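Local coordinates for protein ftsY (Mycoplasma mycoides, PDB 1ZU4) that is the NG domain of an SRP receptor, a helical bundle joined to a P-loop NTPase-type GTPase domain of the SRP54 family, at residues A[235-248]-A[270-282]. Sequence-based numbering, arbitrary orientation.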
loop_
_atom_site.group_PDB
_atom_site.type_symbol
_atom_site.label_atom_id
_atom_site.label_comp_id
_atom_site.label_asym_id
_atom_site.label_seq_id
_atom_site.Cartn_x
_atom_site.Cartn_y
_atom_site.Cartn_z
ATOM N N ILE A 235 4.010 -0.306 3.390
ATOM C CA ILE A 235 5.091 -1.173 3.006
ATOM C C ILE A 235 5.846 -0.437 1.949
ATOM O O ILE A 235 5.255 -0.043 0.946
ATOM C CB ILE A 235 4.565 -2.507 2.410
ATOM C CG1 ILE A 235 3.736 -3.264 3.464
ATOM C CG2 ILE A 235 5.738 -3.328 1.941
ATOM C CD1 ILE A 235 3.065 -4.532 2.935
ATOM N N ASP A 236 7.142 -0.294 2.166
ATOM C CA ASP A 236 8.133 0.134 1.146
ATOM C C ASP A 236 8.494 -0.928 0.087
ATOM O O ASP A 236 9.276 -1.889 0.354
ATOM C CB ASP A 236 9.424 0.563 1.889
ATOM C CG ASP A 236 10.443 1.246 1.002
ATOM O OD1 ASP A 236 10.451 1.110 -0.250
ATOM O OD2 ASP A 236 11.290 1.949 1.585
ATOM N N ALA A 237 7.987 -0.737 -1.137
ATOM C CA ALA A 237 8.226 -1.721 -2.206
ATOM C C ALA A 237 9.720 -1.991 -2.513
ATOM O O ALA A 237 10.092 -3.112 -2.959
ATOM C CB ALA A 237 7.480 -1.350 -3.471
ATOM N N THR A 238 10.574 -0.991 -2.306
ATOM C CA THR A 238 12.004 -1.202 -2.568
ATOM C C THR A 238 12.635 -2.258 -1.658
ATOM O O THR A 238 13.766 -2.670 -1.912
ATOM C CB THR A 238 12.846 0.103 -2.536
ATOM O OG1 THR A 238 12.972 0.554 -1.187
ATOM C CG2 THR A 238 12.170 1.195 -3.359
ATOM N N THR A 239 11.916 -2.694 -0.624
ATOM C CA THR A 239 12.434 -3.709 0.293
ATOM C C THR A 239 12.086 -5.099 -0.140
ATOM O O THR A 239 12.679 -6.050 0.338
ATOM C CB THR A 239 12.021 -3.499 1.753
ATOM O OG1 THR A 239 10.586 -3.435 1.881
ATOM C CG2 THR A 239 12.657 -2.215 2.284
ATOM N N GLY A 240 11.175 -5.223 -1.097
ATOM C CA GLY A 240 10.868 -6.512 -1.682
ATOM C C GLY A 240 10.272 -7.463 -0.680
ATOM O O GLY A 240 9.564 -7.061 0.225
ATOM N N GLN A 241 10.625 -8.736 -0.816
ATOM C CA GLN A 241 10.132 -9.755 0.083
ATOM C C GLN A 241 10.520 -9.529 1.552
ATOM O O GLN A 241 9.803 -9.990 2.437
ATOM C CB GLN A 241 10.659 -11.125 -0.360
ATOM C CG GLN A 241 10.275 -11.537 -1.784
ATOM C CD GLN A 241 10.657 -12.972 -2.049
ATOM O OE1 GLN A 241 11.588 -13.501 -1.417
ATOM N NE2 GLN A 241 9.944 -13.625 -2.990
ATOM N N ASN A 242 11.659 -8.863 1.794
ATOM C CA ASN A 242 12.095 -8.462 3.133
ATOM C C ASN A 242 11.023 -7.643 3.839
ATOM O O ASN A 242 10.753 -7.877 4.993
ATOM C CB ASN A 242 13.410 -7.612 3.107
ATOM C CG ASN A 242 14.601 -8.379 2.548
ATOM O OD1 ASN A 242 15.553 -8.739 3.270
ATOM N ND2 ASN A 242 14.549 -8.649 1.278
ATOM N N GLY A 243 10.469 -6.667 3.113
ATOM C CA GLY A 243 9.473 -5.732 3.616
ATOM C C GLY A 243 8.138 -6.417 3.802
ATOM O O GLY A 243 7.422 -6.128 4.744
ATOM N N VAL A 244 7.848 -7.379 2.912
ATOM C CA VAL A 244 6.612 -8.181 2.985
ATOM C C VAL A 244 6.567 -9.013 4.267
ATOM O O VAL A 244 5.525 -9.046 4.982
ATOM C CB VAL A 244 6.452 -9.076 1.715
ATOM C CG1 VAL A 244 5.246 -9.926 1.798
ATOM C CG2 VAL A 244 6.382 -8.202 0.447
ATOM N N ILE A 245 7.666 -9.699 4.565
ATOM C CA ILE A 245 7.752 -10.510 5.806
ATOM C C ILE A 245 7.622 -9.615 7.046
ATOM O O ILE A 245 6.880 -9.916 7.978
ATOM C CB ILE A 245 9.046 -11.371 5.818
ATOM C CG1 ILE A 245 8.987 -12.433 4.710
ATOM C CG2 ILE A 245 9.345 -12.005 7.200
ATOM C CD1 ILE A 245 10.414 -12.860 4.240
ATOM N N GLN A 246 8.309 -8.484 7.040
ATOM C CA GLN A 246 8.224 -7.556 8.151
ATOM C C GLN A 246 6.805 -7.009 8.313
ATOM O O GLN A 246 6.346 -6.861 9.453
ATOM C CB GLN A 246 9.204 -6.395 7.948
ATOM C CG GLN A 246 10.642 -6.820 8.096
ATOM C CD GLN A 246 11.147 -6.552 9.486
ATOM O OE1 GLN A 246 10.944 -5.451 10.005
ATOM N NE2 GLN A 246 11.826 -7.543 10.103
ATOM N N ALA A 247 6.126 -6.714 7.192
ATOM C CA ALA A 247 4.751 -6.218 7.241
ATOM C C ALA A 247 3.835 -7.297 7.832
ATOM O O ALA A 247 2.997 -6.982 8.638
ATOM C CB ALA A 247 4.262 -5.796 5.874
ATOM N N GLU A 248 4.045 -8.575 7.481
ATOM C CA GLU A 248 3.298 -9.648 8.147
ATOM C C GLU A 248 3.498 -9.668 9.681
ATOM O O GLU A 248 2.567 -9.918 10.440
ATOM C CB GLU A 248 3.611 -11.028 7.534
ATOM C CG GLU A 248 2.836 -12.216 8.223
ATOM C CD GLU A 248 1.298 -12.200 8.012
ATOM O OE1 GLU A 248 0.735 -11.217 7.507
ATOM O OE2 GLU A 248 0.631 -13.203 8.420
ATOM N N GLY A 270 8.465 -6.430 -9.898
ATOM C CA GLY A 270 7.020 -6.193 -9.811
ATOM C C GLY A 270 6.143 -7.306 -9.268
ATOM O O GLY A 270 4.924 -7.204 -9.292
ATOM N N GLY A 271 6.735 -8.393 -8.784
ATOM C CA GLY A 271 5.913 -9.439 -8.201
ATOM C C GLY A 271 5.449 -9.084 -6.792
ATOM O O GLY A 271 4.630 -9.803 -6.181
ATOM N N ILE A 272 5.965 -7.991 -6.250
ATOM C CA ILE A 272 5.679 -7.690 -4.834
ATOM C C ILE A 272 4.174 -7.508 -4.511
ATOM O O ILE A 272 3.728 -7.813 -3.414
ATOM C CB ILE A 272 6.495 -6.478 -4.337
ATOM C CG1 ILE A 272 6.412 -6.418 -2.790
ATOM C CG2 ILE A 272 6.029 -5.200 -5.072
ATOM C CD1 ILE A 272 7.132 -5.339 -2.128
ATOM N N GLY A 273 3.379 -7.024 -5.461
ATOM C CA GLY A 273 1.958 -6.881 -5.182
ATOM C C GLY A 273 1.339 -8.229 -4.864
ATOM O O GLY A 273 0.451 -8.322 -4.017
ATOM N N LEU A 274 1.804 -9.259 -5.595
ATOM C CA LEU A 274 1.321 -10.611 -5.450
ATOM C C LEU A 274 1.887 -11.278 -4.221
ATOM O O LEU A 274 1.223 -12.081 -3.613
ATOM C CB LEU A 274 1.651 -11.438 -6.690
ATOM C CG LEU A 274 0.932 -11.048 -7.985
ATOM C CD1 LEU A 274 1.411 -11.962 -9.134
ATOM C CD2 LEU A 274 -0.504 -11.256 -7.745
ATOM N N ALA A 275 3.138 -10.992 -3.907
ATOM C CA ALA A 275 3.756 -11.474 -2.689
ATOM C C ALA A 275 2.936 -10.968 -1.497
ATOM O O ALA A 275 2.701 -11.716 -0.567
ATOM C CB ALA A 275 5.258 -10.998 -2.594
ATOM N N ILE A 276 2.505 -9.693 -1.531
ATOM C CA ILE A 276 1.706 -9.116 -0.452
ATOM C C ILE A 276 0.366 -9.875 -0.299
ATOM O O ILE A 276 -0.007 -10.324 0.785
ATOM C CB ILE A 276 1.479 -7.570 -0.676
ATOM C CG1 ILE A 276 2.809 -6.820 -0.408
ATOM C CG2 ILE A 276 0.352 -7.037 0.222
ATOM C CD1 ILE A 276 2.875 -5.426 -1.009
ATOM N N LYS A 277 -0.354 -9.986 -1.404
ATOM C CA LYS A 277 -1.613 -10.719 -1.450
ATOM C C LYS A 277 -1.433 -12.136 -0.841
ATOM O O LYS A 277 -2.241 -12.544 -0.023
ATOM C CB LYS A 277 -2.068 -10.767 -2.914
ATOM C CG LYS A 277 -3.159 -11.748 -3.246
ATOM C CD LYS A 277 -4.405 -11.368 -2.467
ATOM C CE LYS A 277 -5.361 -12.544 -2.392
ATOM N NZ LYS A 277 -5.383 -13.364 -3.660
ATOM N N GLU A 278 -0.365 -12.849 -1.218
ATOM C CA GLU A 278 -0.147 -14.225 -0.710
ATOM C C GLU A 278 0.192 -14.243 0.786
ATOM O O GLU A 278 -0.485 -14.912 1.562
ATOM C CB GLU A 278 0.964 -14.951 -1.499
ATOM C CG GLU A 278 1.274 -16.370 -1.011
ATOM C CD GLU A 278 0.128 -17.313 -1.237
ATOM O OE1 GLU A 278 -0.622 -17.149 -2.224
ATOM O OE2 GLU A 278 -0.032 -18.198 -0.384
ATOM N N LEU A 279 1.231 -13.514 1.190
ATOM C CA LEU A 279 1.663 -13.593 2.561
ATOM C C LEU A 279 0.706 -12.937 3.568
ATOM O O LEU A 279 0.501 -13.518 4.607
ATOM C CB LEU A 279 3.079 -13.033 2.776
ATOM C CG LEU A 279 3.765 -13.627 4.032
ATOM C CD1 LEU A 279 4.154 -15.100 3.772
ATOM C CD2 LEU A 279 4.986 -12.827 4.492
ATOM N N LEU A 280 0.169 -11.747 3.269
ATOM C CA LEU A 280 -0.634 -10.954 4.218
ATOM C C LEU A 280 -2.095 -11.159 4.063
ATOM O O LEU A 280 -2.789 -11.110 5.043
ATOM C CB LEU A 280 -0.353 -9.422 4.115
ATOM C CG LEU A 280 1.012 -8.987 4.729
ATOM C CD1 LEU A 280 2.138 -9.198 3.759
ATOM C CD2 LEU A 280 0.983 -7.519 5.151
ATOM N N ASN A 281 -2.544 -11.398 2.832
ATOM C CA ASN A 281 -3.949 -11.510 2.491
ATOM C C ASN A 281 -4.725 -10.273 2.914
ATOM O O ASN A 281 -5.842 -10.379 3.485
ATOM C CB ASN A 281 -4.571 -12.757 3.145
ATOM C CG ASN A 281 -5.864 -13.136 2.517
ATOM O OD1 ASN A 281 -6.104 -12.812 1.352
ATOM N ND2 ASN A 281 -6.729 -13.803 3.293
ATOM N N ILE A 282 -4.106 -9.110 2.696
ATOM C CA ILE A 282 -4.712 -7.830 3.043
ATOM C C ILE A 282 -4.652 -6.984 1.765
ATOM O O ILE A 282 -3.632 -6.997 1.102
ATOM C CB ILE A 282 -3.940 -7.081 4.188
ATOM C CG1 ILE A 282 -4.017 -7.822 5.524
ATOM C CG2 ILE A 282 -4.492 -5.678 4.384
ATOM C CD1 ILE A 282 -2.882 -7.480 6.493
HETATM O O HOH W 1 -2.022 -10.526 7.592
#
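Val-244 plugs the seam between helices 241-248 and 272-280 as a knob in the hole made by Ile-272, Ala-275, Ile-276 and Leu-279. Its two methyls divide the work. Val-244 CG2 lies 3.7 Å from Ile-272 CG1 and also faces Ile-276 CG1. Val-244 CG1, set anti to the backbone N (chi1 178°), meets Leu-279 CB, and the same Val-244 CG1 lies 3.7 Å from Leu-280 CD1. On the sheet side of this knob Ile-235, the penultimate residue of strand 230-236, and Ile-276 meet tip to tip, CD1 to CD1 at 4.0 Å. The extended chain of Ile-272 runs past Val-244 in the opposite direction and brings CD1 against Ala-237 CA (3.8 Å), just beyond the strand. The helices run nearly parallel, at 28° with axes 9.7 Å apart, as neighbouring helices do in the parallel alpha/beta fold of P-loop GTPases; between them in sequence comes strand 258-262, whose Leu-261 touches both Ala-237 and Ile-276. Buried Ala-247 adds its CB against Leu-280 CD2. The other flank is open to solvent: exposed Leu-279 lays CD2 over the backbone of helix 241-248, 3.8 Å from Ile-245 CA, and crosses the Ile-245 side chain. No direct hydrogen bond links the segments. Where the contact ends, Glu-248, bent at chi2 (67°), swings its carboxylate beside Leu-280, where one water donates to both Glu-248 OE1 (2.8 Å) and Leu-280 O (2.7 Å).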